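Local coordinates for protein BtGH115A (Bacteroides thetaiotaomicron, PDB 5BY3) that acts as a family GH115 4-O-methyl-alpha-glucuronidase, probably removing 4-O-methyl-glucuronic acid from decorated arabinogalactans, at residues L530-E541 with K560-R571; N388-Y396 with M409-M418. All coordinates share one frame; numbering follows the deposited sequence.

Contact 1. Residues L530-E541 with K560-R571; sequences LNAYSELSETVE and KYPVQAATQMNR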
loop_
_atom_site.group_PDB
_atom_site.type_symbol
_atom_site.label_atom_id
_atom_site.label_comp_id
_atom_site.label_asym_id
_atom_site.label_seq_id
_atom_site.Cartn_x
_atom_site.Cartn_y
_atom_site.Cartn_z
ATOM N N LEU A 530 -2.379 -5.756 -26.797
ATOM C CA LEU A 530 -3.324 -4.725 -27.313
ATOM C C LEU A 530 -4.790 -5.114 -27.296
ATOM O O LEU A 530 -5.632 -4.277 -26.960
ATOM C CB LEU A 530 -2.930 -4.231 -28.718
ATOM C CG LEU A 530 -1.837 -3.171 -28.615
ATOM C CD1 LEU A 530 -1.320 -2.717 -29.967
ATOM C CD2 LEU A 530 -2.354 -2.014 -27.767
ATOM N N ASN A 531 -5.066 -6.393 -27.609
ATOM C CA ASN A 531 -6.416 -6.949 -27.653
ATOM C C ASN A 531 -7.019 -7.288 -26.325
ATOM O O ASN A 531 -8.230 -7.046 -26.136
ATOM C CB ASN A 531 -6.503 -8.166 -28.573
ATOM C CG ASN A 531 -6.829 -7.766 -29.999
ATOM O OD1 ASN A 531 -8.002 -7.666 -30.382
ATOM N ND2 ASN A 531 -5.798 -7.467 -30.778
ATOM N N ALA A 532 -6.200 -7.852 -25.422
ATOM C CA ALA A 532 -6.629 -8.118 -24.055
ATOM C C ALA A 532 -7.103 -6.798 -23.448
ATOM O O ALA A 532 -8.178 -6.754 -22.865
ATOM C CB ALA A 532 -5.515 -8.779 -23.214
ATOM N N TYR A 533 -6.350 -5.714 -23.667
ATOM C CA TYR A 533 -6.748 -4.391 -23.197
ATOM C C TYR A 533 -8.024 -3.855 -23.873
ATOM O O TYR A 533 -8.931 -3.359 -23.182
ATOM C CB TYR A 533 -5.593 -3.367 -23.248
ATOM C CG TYR A 533 -4.743 -3.273 -21.972
ATOM C CD1 TYR A 533 -5.319 -2.992 -20.738
ATOM C CD2 TYR A 533 -3.361 -3.448 -22.019
ATOM C CE1 TYR A 533 -4.555 -2.891 -19.610
ATOM C CE2 TYR A 533 -2.577 -3.371 -20.875
ATOM C CZ TYR A 533 -3.177 -3.059 -19.693
ATOM O OH TYR A 533 -2.417 -2.982 -18.567
ATOM N N SER A 534 -8.104 -4.000 -25.197
ATOM C CA SER A 534 -9.352 -3.728 -25.923
ATOM C C SER A 534 -10.603 -4.357 -25.278
ATOM O O SER A 534 -11.595 -3.647 -25.046
ATOM C CB SER A 534 -9.240 -4.116 -27.408
ATOM O OG SER A 534 -8.583 -3.084 -28.133
ATOM N N GLU A 535 -10.549 -5.655 -24.983
ATOM C CA GLU A 535 -11.693 -6.364 -24.375
ATOM C C GLU A 535 -12.047 -5.761 -23.013
ATOM O O GLU A 535 -13.227 -5.539 -22.724
ATOM C CB GLU A 535 -11.466 -7.879 -24.275
ATOM C CG GLU A 535 -11.321 -8.624 -25.613
ATOM C CD GLU A 535 -12.609 -8.665 -26.454
ATOM O OE1 GLU A 535 -13.624 -9.267 -26.022
ATOM O OE2 GLU A 535 -12.610 -8.095 -27.570
ATOM N N LEU A 536 -11.019 -5.429 -22.225
ATOM C CA LEU A 536 -11.194 -4.742 -20.952
ATOM C C LEU A 536 -11.923 -3.398 -21.061
ATOM O O LEU A 536 -12.915 -3.128 -20.356
ATOM C CB LEU A 536 -9.839 -4.610 -20.227
ATOM C CG LEU A 536 -9.092 -5.890 -19.792
ATOM C CD1 LEU A 536 -8.112 -5.538 -18.711
ATOM C CD2 LEU A 536 -10.029 -7.001 -19.304
ATOM N N SER A 537 -11.458 -2.560 -21.967
ATOM C CA SER A 537 -12.132 -1.301 -22.223
ATOM C C SER A 537 -13.592 -1.481 -22.662
ATOM O O SER A 537 -14.459 -0.730 -22.220
ATOM C CB SER A 537 -11.373 -0.497 -23.262
ATOM O OG SER A 537 -11.736 0.868 -23.165
ATOM N N GLU A 538 -13.835 -2.472 -23.531
ATOM C CA GLU A 538 -15.166 -2.783 -24.048
ATOM C C GLU A 538 -16.108 -3.257 -22.941
ATOM O O GLU A 538 -17.225 -2.755 -22.858
ATOM C CB GLU A 538 -15.120 -3.821 -25.179
ATOM C CG GLU A 538 -14.730 -3.335 -26.577
ATOM C CD GLU A 538 -14.805 -4.459 -27.634
ATOM O OE1 GLU A 538 -14.164 -5.527 -27.441
ATOM O OE2 GLU A 538 -15.507 -4.282 -28.665
ATOM N N THR A 539 -15.675 -4.213 -22.110
ATOM C CA THR A 539 -16.432 -4.650 -20.933
ATOM C C THR A 539 -16.820 -3.495 -19.999
ATOM O O THR A 539 -17.960 -3.388 -19.581
ATOM C CB THR A 539 -15.658 -5.703 -20.162
ATOM O OG1 THR A 539 -15.346 -6.734 -21.069
ATOM C CG2 THR A 539 -16.480 -6.354 -19.010
ATOM N N VAL A 540 -15.874 -2.615 -19.731
ATOM C CA VAL A 540 -16.041 -1.487 -18.830
ATOM C C VAL A 540 -17.049 -0.461 -19.368
ATOM O O VAL A 540 -17.836 0.131 -18.601
ATOM C CB VAL A 540 -14.630 -0.888 -18.569
ATOM C CG1 VAL A 540 -14.629 0.608 -18.341
ATOM C CG2 VAL A 540 -13.936 -1.668 -17.456
ATOM N N GLU A 541 -17.019 -0.269 -20.683
ATOM C CA GLU A 541 -17.945 0.618 -21.401
ATOM C C GLU A 541 -19.375 0.081 -21.353
ATOM O O GLU A 541 -20.309 0.829 -21.036
ATOM C CB GLU A 541 -17.493 0.804 -22.859
ATOM C CG GLU A 541 -18.004 2.078 -23.529
ATOM C CD GLU A 541 -17.420 3.351 -22.950
ATOM O OE1 GLU A 541 -16.234 3.373 -22.590
ATOM O OE2 GLU A 541 -18.151 4.356 -22.862
ATOM N N LYS A 560 -13.646 2.652 -14.338
ATOM C CA LYS A 560 -13.537 3.159 -15.710
ATOM C C LYS A 560 -12.245 3.955 -15.929
ATOM O O LYS A 560 -11.512 3.657 -16.862
ATOM C CB LYS A 560 -14.795 3.955 -16.105
ATOM C CG LYS A 560 -14.974 4.188 -17.599
ATOM C CD LYS A 560 -16.407 4.570 -17.937
ATOM C CE LYS A 560 -16.626 4.666 -19.439
ATOM N NZ LYS A 560 -16.413 6.053 -19.928
ATOM N N TYR A 561 -11.937 4.931 -15.077
ATOM C CA TYR A 561 -10.672 5.672 -15.256
ATOM C C TYR A 561 -9.428 4.775 -15.249
ATOM O O TYR A 561 -8.668 4.883 -16.205
ATOM C CB TYR A 561 -10.492 6.879 -14.305
ATOM C CG TYR A 561 -9.256 7.729 -14.655
ATOM C CD1 TYR A 561 -9.310 8.708 -15.673
ATOM C CD2 TYR A 561 -8.029 7.528 -14.006
ATOM C CE1 TYR A 561 -8.192 9.457 -16.010
ATOM C CE2 TYR A 561 -6.929 8.269 -14.337
ATOM C CZ TYR A 561 -7.010 9.233 -15.338
ATOM O OH TYR A 561 -5.889 9.961 -15.677
ATOM N N PRO A 562 -9.215 3.895 -14.209
ATOM C CA PRO A 562 -7.946 3.114 -14.270
ATOM C C PRO A 562 -7.860 2.096 -15.384
ATOM O O PRO A 562 -6.822 2.003 -16.029
ATOM C CB PRO A 562 -7.829 2.443 -12.887
ATOM C CG PRO A 562 -9.199 2.511 -12.284
ATOM C CD PRO A 562 -9.935 3.669 -12.935
ATOM N N VAL A 563 -8.919 1.347 -15.654
ATOM C CA VAL A 563 -8.878 0.389 -16.786
ATOM C C VAL A 563 -8.685 1.092 -18.140
ATOM O O VAL A 563 -7.868 0.644 -18.962
ATOM C CB VAL A 563 -10.074 -0.627 -16.836
ATOM C CG1 VAL A 563 -10.081 -1.396 -18.165
ATOM C CG2 VAL A 563 -9.976 -1.642 -15.706
ATOM N N GLN A 564 -9.408 2.184 -18.373
ATOM C CA GLN A 564 -9.331 2.820 -19.674
ATOM C C GLN A 564 -8.092 3.689 -19.790
ATOM O O GLN A 564 -7.508 3.818 -20.881
ATOM C CB GLN A 564 -10.615 3.563 -20.015
ATOM C CG GLN A 564 -11.827 2.646 -20.256
ATOM C CD GLN A 564 -13.035 3.379 -20.867
ATOM O OE1 GLN A 564 -13.353 4.527 -20.537
ATOM N NE2 GLN A 564 -13.715 2.694 -21.759
ATOM N N ALA A 565 -7.653 4.249 -18.669
ATOM C CA ALA A 565 -6.363 4.991 -18.632
ATOM C C ALA A 565 -5.228 4.068 -19.004
ATOM O O ALA A 565 -4.454 4.333 -19.918
ATOM C CB ALA A 565 -6.129 5.595 -17.261
ATOM N N ALA A 566 -5.202 2.922 -18.340
ATOM C CA ALA A 566 -4.216 1.891 -18.612
ATOM C C ALA A 566 -4.225 1.389 -20.062
ATOM O O ALA A 566 -3.150 1.183 -20.664
ATOM C CB ALA A 566 -4.400 0.750 -17.619
ATOM N N THR A 567 -5.433 1.176 -20.617
ATOM C CA THR A 567 -5.600 0.708 -21.994
ATOM C C THR A 567 -4.955 1.706 -22.974
ATOM O O THR A 567 -4.191 1.327 -23.884
ATOM C CB THR A 567 -7.091 0.559 -22.339
ATOM O OG1 THR A 567 -7.702 -0.388 -21.439
ATOM C CG2 THR A 567 -7.289 0.126 -23.855
ATOM N N GLN A 568 -5.255 2.982 -22.741
ATOM C CA GLN A 568 -4.869 4.052 -23.633
ATOM C C GLN A 568 -3.376 4.366 -23.562
ATOM O O GLN A 568 -2.788 4.859 -24.557
ATOM C CB GLN A 568 -5.740 5.305 -23.376
ATOM C CG GLN A 568 -7.207 5.171 -23.798
ATOM C CD GLN A 568 -7.367 4.729 -25.250
ATOM O OE1 GLN A 568 -6.792 5.322 -26.166
ATOM N NE2 GLN A 568 -8.110 3.656 -25.456
HETATM N N MSE A 569 -2.774 4.077 -22.397
HETATM C CA MSE A 569 -1.316 4.147 -22.226
HETATM C C MSE A 569 -0.671 3.048 -23.004
HETATM O O MSE A 569 0.320 3.280 -23.706
HETATM C CB MSE A 569 -0.917 4.056 -20.741
HETATM C CG MSE A 569 0.522 4.469 -20.389
HETATM SE SE MSE A 569 1.004 6.355 -20.795
HETATM C CE MSE A 569 -0.106 7.685 -19.879
ATOM N N ASN A 570 -1.207 1.830 -22.897
ATOM C CA ASN A 570 -0.640 0.731 -23.676
ATOM C C ASN A 570 -0.788 0.990 -25.172
ATOM O O ASN A 570 0.162 0.850 -25.928
ATOM C CB ASN A 570 -1.162 -0.614 -23.195
ATOM C CG ASN A 570 -0.427 -1.089 -21.950
ATOM O OD1 ASN A 570 0.357 -2.038 -22.016
ATOM N ND2 ASN A 570 -0.660 -0.414 -20.796
ATOM N N ARG A 571 -1.960 1.449 -25.576
ATOM C CA ARG A 571 -2.189 1.894 -26.962
ATOM C C ARG A 571 -1.186 2.930 -27.430
ATOM O O ARG A 571 -0.610 2.770 -28.490
ATOM C CB ARG A 571 -3.615 2.427 -27.126
ATOM C CG ARG A 571 -4.664 1.329 -27.029
ATOM C CD ARG A 571 -5.914 1.682 -27.807
ATOM N NE ARG A 571 -6.846 0.560 -27.809
ATOM C CZ ARG A 571 -8.165 0.663 -27.950
ATOM N NH1 ARG A 571 -8.758 1.846 -28.085
ATOM N NH2 ARG A 571 -8.892 -0.433 -27.912
HETATM O O HOH W 1 0.054 -1.572 -18.125
#
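Q564 reaches across to two acceptors through its single NE2: E541 OE1 at 2.7 Å and S537 OG at 3.0 Å. The chain, extended beyond CG (chi2 -168°), carries the amide over the gap; the amide is nearly coplanar with the E541 carboxylate, E541 OE1 is met almost along its C-O bond, and the serine oxygen is tilted from the amide plane. An alanine here would probably leave S537 OG and E541 OE1 without this shared donor and the carboxylate freer to turn, with the long salt bridge to K560 NZ as its remaining polar tie to this helix. Toward the other end, R571 NH2 gives an in-plane bond to S534 OG (2.7 Å). Y533 leans on N570, ring and amide planes 42° apart, with CE2 3.3 Å from N570 CG. That amide is itself fixed: ND2 donates to A566 O (3.0 Å), OD1 accepts from R529, and one water joins ND2 to Y533 OH. Beside the Q564 bonds, V563 CG1 packs against V540 CG2 (3.9 Å) and against CB of L536. The segment axes approach to 9.2 Å at 150°, so helices 523-543 and 552-580 form a nearly antiparallel pair. Helix 476-495 flanks it, touching Y533, T539 and V563, while helix 587-603 packs on Q564 and Q568.

Contact 2. Residues N388-Y396 with M409-M418; sequences NGVYYHVSY and MSPSLIYQQM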
loop_
_atom_site.group_PDB
_atom_site.type_symbol
_atom_site.label_atom_id
_atom_site.label_comp_id
_atom_site.label_asym_id
_atom_site.label_seq_id
_atom_site.Cartn_x
_atom_site.Cartn_y
_atom_site.Cartn_z
ATOM N N ASN A 388 8.358 -5.210 15.714
ATOM C CA ASN A 388 8.841 -4.866 14.381
ATOM C C ASN A 388 7.748 -4.319 13.485
ATOM O O ASN A 388 6.649 -4.883 13.435
ATOM C CB ASN A 388 9.525 -6.070 13.735
ATOM C CG ASN A 388 10.791 -6.481 14.472
ATOM O OD1 ASN A 388 11.886 -6.089 14.087
ATOM N ND2 ASN A 388 10.640 -7.263 15.546
ATOM N N GLY A 389 8.075 -3.230 12.784
ATOM C CA GLY A 389 7.188 -2.605 11.821
ATOM C C GLY A 389 7.610 -2.758 10.360
ATOM O O GLY A 389 8.670 -3.332 10.053
ATOM N N VAL A 390 6.766 -2.251 9.457
ATOM C CA VAL A 390 7.065 -2.192 8.020
ATOM C C VAL A 390 6.469 -0.943 7.367
ATOM O O VAL A 390 5.328 -0.545 7.679
ATOM C CB VAL A 390 6.698 -3.507 7.252
ATOM C CG1 VAL A 390 5.192 -3.743 7.154
ATOM C CG2 VAL A 390 7.364 -3.553 5.880
ATOM N N TYR A 391 7.295 -0.332 6.512
ATOM C CA TYR A 391 6.966 0.780 5.676
ATOM C C TYR A 391 6.950 0.205 4.263
ATOM O O TYR A 391 7.997 -0.222 3.756
ATOM C CB TYR A 391 8.022 1.878 5.813
ATOM C CG TYR A 391 7.947 3.009 4.793
ATOM C CD1 TYR A 391 6.702 3.596 4.405
ATOM C CD2 TYR A 391 9.118 3.529 4.235
ATOM C CE1 TYR A 391 6.657 4.651 3.470
ATOM C CE2 TYR A 391 9.073 4.583 3.302
ATOM C CZ TYR A 391 7.852 5.130 2.913
ATOM O OH TYR A 391 7.845 6.158 1.982
ATOM N N TYR A 392 5.747 0.192 3.660
ATOM C CA TYR A 392 5.442 -0.431 2.365
ATOM C C TYR A 392 4.986 0.621 1.350
ATOM O O TYR A 392 4.372 1.617 1.743
ATOM C CB TYR A 392 4.340 -1.474 2.545
ATOM C CG TYR A 392 4.243 -2.554 1.455
ATOM C CD1 TYR A 392 5.009 -3.710 1.520
ATOM C CD2 TYR A 392 3.352 -2.429 0.387
ATOM C CE1 TYR A 392 4.906 -4.698 0.546
ATOM C CE2 TYR A 392 3.238 -3.411 -0.579
ATOM C CZ TYR A 392 4.020 -4.545 -0.490
ATOM O OH TYR A 392 3.922 -5.531 -1.432
ATOM N N HIS A 393 5.276 0.387 0.065
ATOM C CA HIS A 393 4.938 1.323 -1.008
ATOM C C HIS A 393 3.891 0.781 -1.962
ATOM O O HIS A 393 4.082 -0.299 -2.513
ATOM C CB HIS A 393 6.177 1.684 -1.845
ATOM C CG HIS A 393 7.105 2.651 -1.187
ATOM N ND1 HIS A 393 8.013 2.271 -0.217
ATOM C CD2 HIS A 393 7.288 3.977 -1.377
ATOM C CE1 HIS A 393 8.710 3.326 0.167
ATOM N NE2 HIS A 393 8.292 4.374 -0.523
ATOM N N VAL A 394 2.805 1.525 -2.163
ATOM C CA VAL A 394 1.935 1.315 -3.360
ATOM C C VAL A 394 2.046 2.498 -4.338
ATOM O O VAL A 394 1.357 2.566 -5.341
ATOM C CB VAL A 394 0.442 1.001 -3.036
ATOM C CG1 VAL A 394 0.301 -0.341 -2.306
ATOM C CG2 VAL A 394 -0.210 2.137 -2.269
ATOM N N SER A 395 2.974 3.405 -4.029
ATOM C CA SER A 395 3.296 4.563 -4.871
ATOM C C SER A 395 4.773 4.970 -4.659
ATOM O O SER A 395 5.309 4.813 -3.572
ATOM C CB SER A 395 2.331 5.710 -4.563
ATOM O OG SER A 395 2.713 6.867 -5.264
ATOM N N TYR A 396 5.441 5.464 -5.692
ATOM C CA TYR A 396 6.833 5.810 -5.496
ATOM C C TYR A 396 7.397 6.762 -6.514
ATOM O O TYR A 396 7.009 6.744 -7.685
ATOM C CB TYR A 396 7.664 4.530 -5.473
ATOM C CG TYR A 396 9.129 4.704 -5.296
ATOM C CD1 TYR A 396 9.645 5.156 -4.097
ATOM C CD2 TYR A 396 10.014 4.385 -6.327
ATOM C CE1 TYR A 396 11.016 5.321 -3.917
ATOM C CE2 TYR A 396 11.392 4.504 -6.146
ATOM C CZ TYR A 396 11.885 4.990 -4.935
ATOM O OH TYR A 396 13.241 5.098 -4.718
HETATM N N MSE A 409 -0.468 -1.970 -8.377
HETATM C CA MSE A 409 0.246 -3.062 -7.722
HETATM C C MSE A 409 -0.795 -4.112 -7.468
HETATM O O MSE A 409 -1.951 -3.799 -7.174
HETATM C CB MSE A 409 0.889 -2.628 -6.435
HETATM C CG MSE A 409 1.932 -3.651 -5.994
HETATM SE SE MSE A 409 2.669 -2.978 -4.294
HETATM C CE MSE A 409 3.986 -1.928 -5.367
ATOM N N SER A 410 -0.398 -5.349 -7.693
ATOM C CA SER A 410 -1.272 -6.472 -7.591
ATOM C C SER A 410 -1.660 -6.740 -6.150
ATOM O O SER A 410 -0.802 -6.813 -5.286
ATOM C CB SER A 410 -0.610 -7.718 -8.166
ATOM O OG SER A 410 -1.355 -8.864 -7.781
ATOM N N PRO A 411 -2.961 -6.907 -5.904
ATOM C CA PRO A 411 -3.483 -7.355 -4.607
ATOM C C PRO A 411 -2.828 -8.619 -4.142
ATOM O O PRO A 411 -2.621 -8.767 -2.944
ATOM C CB PRO A 411 -4.961 -7.640 -4.914
ATOM C CG PRO A 411 -5.266 -6.603 -5.951
ATOM C CD PRO A 411 -4.049 -6.611 -6.847
ATOM N N SER A 412 -2.526 -9.504 -5.099
ATOM C CA SER A 412 -1.893 -10.776 -4.867
ATOM C C SER A 412 -0.483 -10.641 -4.297
ATOM O O SER A 412 -0.044 -11.526 -3.578
ATOM C CB SER A 412 -1.794 -11.544 -6.163
ATOM O OG SER A 412 -3.078 -11.947 -6.548
ATOM N N LEU A 413 0.205 -9.546 -4.638
ATOM C CA LEU A 413 1.588 -9.336 -4.252
ATOM C C LEU A 413 1.586 -8.625 -2.896
ATOM O O LEU A 413 2.381 -8.976 -1.995
ATOM C CB LEU A 413 2.377 -8.590 -5.339
ATOM C CG LEU A 413 3.696 -7.886 -4.933
ATOM C CD1 LEU A 413 4.811 -8.900 -4.634
ATOM C CD2 LEU A 413 4.117 -6.861 -5.980
ATOM N N ILE A 414 0.689 -7.654 -2.750
ATOM C CA ILE A 414 0.519 -7.011 -1.493
ATOM C C ILE A 414 0.208 -8.132 -0.498
ATOM O O ILE A 414 0.942 -8.280 0.494
ATOM C CB ILE A 414 -0.559 -5.908 -1.536
ATOM C CG1 ILE A 414 -0.124 -4.788 -2.481
ATOM C CG2 ILE A 414 -0.891 -5.341 -0.134
ATOM C CD1 ILE A 414 -1.311 -3.898 -2.816
ATOM N N TYR A 415 -0.835 -8.927 -0.780
ATOM C CA TYR A 415 -1.210 -10.032 0.091
ATOM C C TYR A 415 -0.025 -10.889 0.498
ATOM O O TYR A 415 0.236 -11.013 1.706
ATOM C CB TYR A 415 -2.251 -10.951 -0.510
ATOM C CG TYR A 415 -2.589 -12.076 0.444
ATOM C CD1 TYR A 415 -3.243 -11.809 1.635
ATOM C CD2 TYR A 415 -2.208 -13.409 0.184
ATOM C CE1 TYR A 415 -3.514 -12.816 2.560
ATOM C CE2 TYR A 415 -2.506 -14.450 1.092
ATOM C CZ TYR A 415 -3.161 -14.131 2.278
ATOM O OH TYR A 415 -3.487 -15.093 3.201
ATOM N N GLN A 416 0.685 -11.470 -0.485
ATOM C CA GLN A 416 1.700 -12.445 -0.138
ATOM C C GLN A 416 2.890 -11.877 0.643
ATOM O O GLN A 416 3.452 -12.572 1.488
ATOM C CB GLN A 416 2.108 -13.340 -1.309
ATOM C CG GLN A 416 3.353 -12.940 -2.089
ATOM C CD GLN A 416 4.699 -13.340 -1.479
ATOM O OE1 GLN A 416 4.884 -14.406 -0.883
ATOM N NE2 GLN A 416 5.660 -12.473 -1.668
ATOM N N GLN A 417 3.264 -10.639 0.357
ATOM C CA GLN A 417 4.338 -10.011 1.057
ATOM C C GLN A 417 3.939 -9.673 2.482
ATOM O O GLN A 417 4.726 -9.910 3.403
ATOM C CB GLN A 417 4.845 -8.776 0.313
ATOM C CG GLN A 417 5.762 -9.090 -0.880
ATOM C CD GLN A 417 7.094 -9.697 -0.439
ATOM O OE1 GLN A 417 7.440 -10.831 -0.821
ATOM N NE2 GLN A 417 7.845 -8.945 0.396
HETATM N N MSE A 418 2.720 -9.166 2.660
HETATM C CA MSE A 418 2.291 -8.625 3.953
HETATM C C MSE A 418 1.863 -9.735 4.881
HETATM O O MSE A 418 2.062 -9.633 6.088
HETATM C CB MSE A 418 1.174 -7.560 3.878
HETATM C CG MSE A 418 1.586 -6.300 3.151
HETATM SE SE MSE A 418 3.183 -5.436 3.898
HETATM C CE MSE A 418 2.441 -5.066 5.687
#
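S410 O is gripped by two backbone amides, L413 N at 3.0 Å and I414 N at 3.1 Å, and these are residues that meet the end of Y392 across the contact. These bonds, with a weak capping bond from S412 N to S410 OG at the N-cap, close the first turn of helix 411-423. Y392 is the strand's main contribution. With CG anti to the backbone N (chi1 -159°), its ring projects from the strand to the helix, bringing OH to 3.7 Å from I414 CA and near Q417 CB; the hydroxyl also has a weak hydrogen bond to G371 O.

Two selenomethionines bracket the ring in different ways. M418 SE lies 4.0 Å from the ring centroid, 33° off the normal, whereas M409 SE stands at 5.0 Å and 69° off it; both are oblique Met-aromatic contacts. M418 and Y392 lie alongside each other, pointing opposite ways, and the twice-bent M418 chain ends with CE facing V390 CG1 tip to tip at 3.4 Å. M409 instead comes in beside CE2, its side chain at a slant to that of Y392, with CE resting 3.3 Å from H393 O. Beyond it, V394 CG1 meets I414 CD1 at 3.9 Å, the two side chains at about a right angle. The joint is thus built from apolar and selenium-aromatic packing.

W430 of strand 429-433 touches both V390 and M418, and F447 and M450 of helix 441-452 cover M418 further. The strand and helix run nearly antiparallel, as expected for the first two elements of a beta-alpha-beta unit, here 388-393, 411-423 and 429-433, in the eight-stranded parallel sheet of a TIM-barrel domain consistent with the GH115 family.

How the contacts relate
Contacts 1 and 2 follow one another along the chain and do not touch: their centres are 25 Å apart and their nearest atoms about 10 Å. Contact 2 lies in the barrel domain, its centre only 5 Å from that of the chain; contact 1, at 23 Å, belongs to the later helices. The loop joining the segments of contact 2 links them, because W405 NE1 is hydrogen-bonded to Y561 OH and W405 also touches M569, while L406 meets Y561. L404 of that same loop forms the nickel site with D436 and touches S395. The V394 side chain is about 9 Å from the nickel ion, so contact 2 lies near the nickel site, whose ligating residues L404 and D436 are outside its two segments.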